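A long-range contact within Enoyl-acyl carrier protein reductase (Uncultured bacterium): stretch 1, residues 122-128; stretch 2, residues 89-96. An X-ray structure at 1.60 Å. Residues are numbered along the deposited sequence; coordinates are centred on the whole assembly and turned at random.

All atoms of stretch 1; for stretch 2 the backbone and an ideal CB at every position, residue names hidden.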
# COMPACT_ATOMS: atom_id res chain seq x y z
N HIS A 122 14.80 26.48 3.12
CA HIS A 122 14.42 26.07 4.46
C HIS A 122 13.81 24.66 4.43
O HIS A 122 14.09 23.84 5.32
CB HIS A 122 13.43 27.05 5.09
CG HIS A 122 13.11 26.73 6.52
ND1 HIS A 122 14.05 26.81 7.53
CD2 HIS A 122 11.98 26.26 7.10
CE1 HIS A 122 13.49 26.45 8.67
NE2 HIS A 122 12.24 26.11 8.44
N ILE A 123 13.01 24.38 3.41
CA ILE A 123 12.39 23.06 3.32
C ILE A 123 13.48 21.99 3.19
O ILE A 123 13.35 20.89 3.74
CB ILE A 123 11.39 22.97 2.16
CG1 ILE A 123 10.10 23.69 2.54
CG2 ILE A 123 11.06 21.51 1.82
CD1 ILE A 123 9.17 23.90 1.40
N GLU A 124 14.54 22.31 2.46
CA GLU A 124 15.66 21.38 2.30
C GLU A 124 16.37 21.15 3.64
O GLU A 124 16.76 20.02 3.98
CB GLU A 124 16.65 21.91 1.26
CG GLU A 124 17.91 21.05 1.13
CD GLU A 124 17.59 19.59 0.86
OE1 GLU A 124 16.82 19.30 -0.08
OE2 GLU A 124 18.12 18.72 1.59
N LYS A 125 16.54 22.23 4.40
CA LYS A 125 17.08 22.09 5.76
C LYS A 125 16.25 21.13 6.63
O LYS A 125 16.78 20.25 7.32
CB LYS A 125 17.18 23.46 6.41
CG LYS A 125 17.85 23.47 7.77
CD LYS A 125 18.01 24.90 8.26
CE LYS A 125 18.18 25.86 7.08
NZ LYS A 125 17.89 27.27 7.42
N CYS A 126 14.94 21.31 6.56
CA CYS A 126 14.01 20.43 7.27
C CYS A 126 14.07 18.97 6.78
O CYS A 126 14.00 18.03 7.59
CB CYS A 126 12.58 20.96 7.15
SG CYS A 126 12.31 22.57 7.95
N ARG A 127 14.17 18.79 5.47
CA ARG A 127 14.25 17.46 4.88
C ARG A 127 15.49 16.75 5.41
O ARG A 127 15.42 15.57 5.76
CB ARG A 127 14.30 17.52 3.34
CG ARG A 127 14.21 16.16 2.64
CD ARG A 127 14.02 16.28 1.13
NE ARG A 127 13.34 15.09 0.59
CZ ARG A 127 12.97 14.94 -0.68
NH1 ARG A 127 13.21 15.89 -1.57
NH2 ARG A 127 12.35 13.81 -1.06
N ALA A 128 16.61 17.47 5.45
CA ALA A 128 17.86 16.90 5.98
C ALA A 128 17.72 16.48 7.44
O ALA A 128 18.13 15.36 7.81
CB ALA A 128 19.01 17.88 5.83
N UNK A 89 9.11 10.70 6.84
CA UNK A 89 8.66 12.00 6.36
C UNK A 89 9.34 13.10 7.13
O UNK A 89 9.95 12.87 8.18
CB UNK A 89 7.14 12.13 6.48
N UNK A 90 9.23 14.33 6.63
CA UNK A 90 9.90 15.45 7.27
C UNK A 90 8.95 16.62 7.47
O UNK A 90 9.38 17.72 7.80
CB UNK A 90 11.11 15.89 6.44
N UNK A 91 7.65 16.37 7.32
CA UNK A 91 6.67 17.47 7.40
C UNK A 91 6.62 18.15 8.77
O UNK A 91 6.20 19.32 8.87
CB UNK A 91 5.28 16.94 7.06
N UNK A 92 7.07 17.47 9.82
CA UNK A 92 7.09 18.07 11.16
C UNK A 92 8.52 18.12 11.71
O UNK A 92 8.74 18.17 12.93
CB UNK A 92 6.19 17.28 12.11
N UNK A 93 9.50 18.12 10.82
CA UNK A 93 10.89 18.26 11.24
C UNK A 93 11.46 19.66 10.96
O UNK A 93 11.13 20.29 9.96
CB UNK A 93 11.75 17.21 10.54
N UNK A 94 12.35 20.11 11.84
CA UNK A 94 13.01 21.41 11.67
C UNK A 94 14.15 21.54 12.67
O UNK A 94 14.14 20.88 13.71
CB UNK A 94 12.01 22.56 11.84
N UNK A 95 15.14 22.40 12.37
CA UNK A 95 16.12 22.77 13.40
C UNK A 95 15.42 23.41 14.59
O UNK A 95 14.34 23.98 14.40
CB UNK A 95 17.17 23.72 12.83
N UNK A 96 15.98 23.27 15.79
CA UNK A 96 15.34 23.77 17.01
C UNK A 96 14.80 25.20 16.89
O UNK A 96 15.51 26.12 16.50
CB UNK A 96 16.34 23.71 18.17

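Stretch 1 is helical throughout, and stretch 2, a loop, passes beside the face formed by Ile-123, Cys-126 and Arg-127. Position 89 has phi 91° and psi 167°, and its ideal CB finds nothing of the helix within 5.5 Å. The positive phi by itself favours glycine, and Gly-89 is deposited.

Position 90 has more of its surface covered by the helix than any other residue of the loop. Its CA-to-CB bond points toward the helix, and the ideal CB lies 3.8 Å from Cys-126 O and 3.8 Å from Arg-127 CA. Ahead lies the apolar flank of Ile-123 together with the aliphatic part of Arg-127, so a sizeable apolar side chain is called for: leucine, methionine or an aromatic would all be reasonable. The deposited residue is Phe-90, with chi1 in p. Its ring offers a face to Arg-127, whose CB sits 3.9 Å from the centroid of the Phe-90 ring and only 11° off the normal, a CH-pi contact. Ile-123 CG2 meets the ring edge, 3.8 Å from Phe-90 CE2.

Positions 91 and 92 point away from the helix, with nothing near their ideal CBs, so this contact hardly constrains them. They are the middle residues of a type I turn, closed by a hydrogen bond from the backbone N of position 93 to Phe-90 O at 3.0 Å. Asp-91 and Leu-92 occupy them.

Position 93 points toward the helix, its ideal CB 3.8 Å from Cys-126 O. That carbonyl could suit a small apolar side chain or a donor such as serine or asparagine. Asp-93 is deposited, and its carboxylate oxygens are hydrogen-bonded elsewhere in the structure. Its backbone also packs tightly: Asp-93 O lies 3.2 Å from Cys-126 CB and has no hydrogen-bonding partner in the model.

At 94 the backbone is extended and CB points sideways, 3.9 Å from Cys-126 SG and 4.9 Å from His-122 NE2. Alanine, serine or another small residue would suit. Ala-94 lays its methyl against the sulfur, where the CA atoms of Cys-126 and Ala-94 approach to 4.6 Å.

Position 95 also points sideways, its ideal CB 4.8 Å from Lys-125 CD. Phi of -59° and psi of 151° permit proline, while the lysine methylenes invite any compact apolar group. Pro-95 is deposited; its CG reaches 3.5 Å from Lys-125 CD, and its CD lies 4.5 Å from Cys-126 SG.

Position 96 has left the helix behind, so many residues would serve; it is Ala-96.

Stretch 2, residues 89-96: GFDLDAPA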
# COMPACT_ATOMS: atom_id res chain seq x y z
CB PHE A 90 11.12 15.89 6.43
CG PHE A 90 10.78 16.34 5.03
CD1 PHE A 90 10.60 15.41 4.01
CD2 PHE A 90 10.65 17.70 4.73
CE1 PHE A 90 10.29 15.81 2.72
CE2 PHE A 90 10.33 18.11 3.44
CZ PHE A 90 10.15 17.18 2.43
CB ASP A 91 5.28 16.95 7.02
CG ASP A 91 4.92 15.68 7.75
OD1 ASP A 91 5.48 14.60 7.41
OD2 ASP A 91 4.07 15.76 8.65
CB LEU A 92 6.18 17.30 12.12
CG LEU A 92 4.67 17.44 11.84
CD1 LEU A 92 3.83 16.49 12.70
CD2 LEU A 92 4.17 18.88 11.99
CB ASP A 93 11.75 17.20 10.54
CG ASP A 93 11.52 15.81 11.12
OD1 ASP A 93 10.93 14.96 10.41
OD2 ASP A 93 11.92 15.59 12.28
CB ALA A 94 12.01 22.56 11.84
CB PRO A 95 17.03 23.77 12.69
CG PRO A 95 16.90 23.45 11.26
CD PRO A 95 15.46 23.02 11.08
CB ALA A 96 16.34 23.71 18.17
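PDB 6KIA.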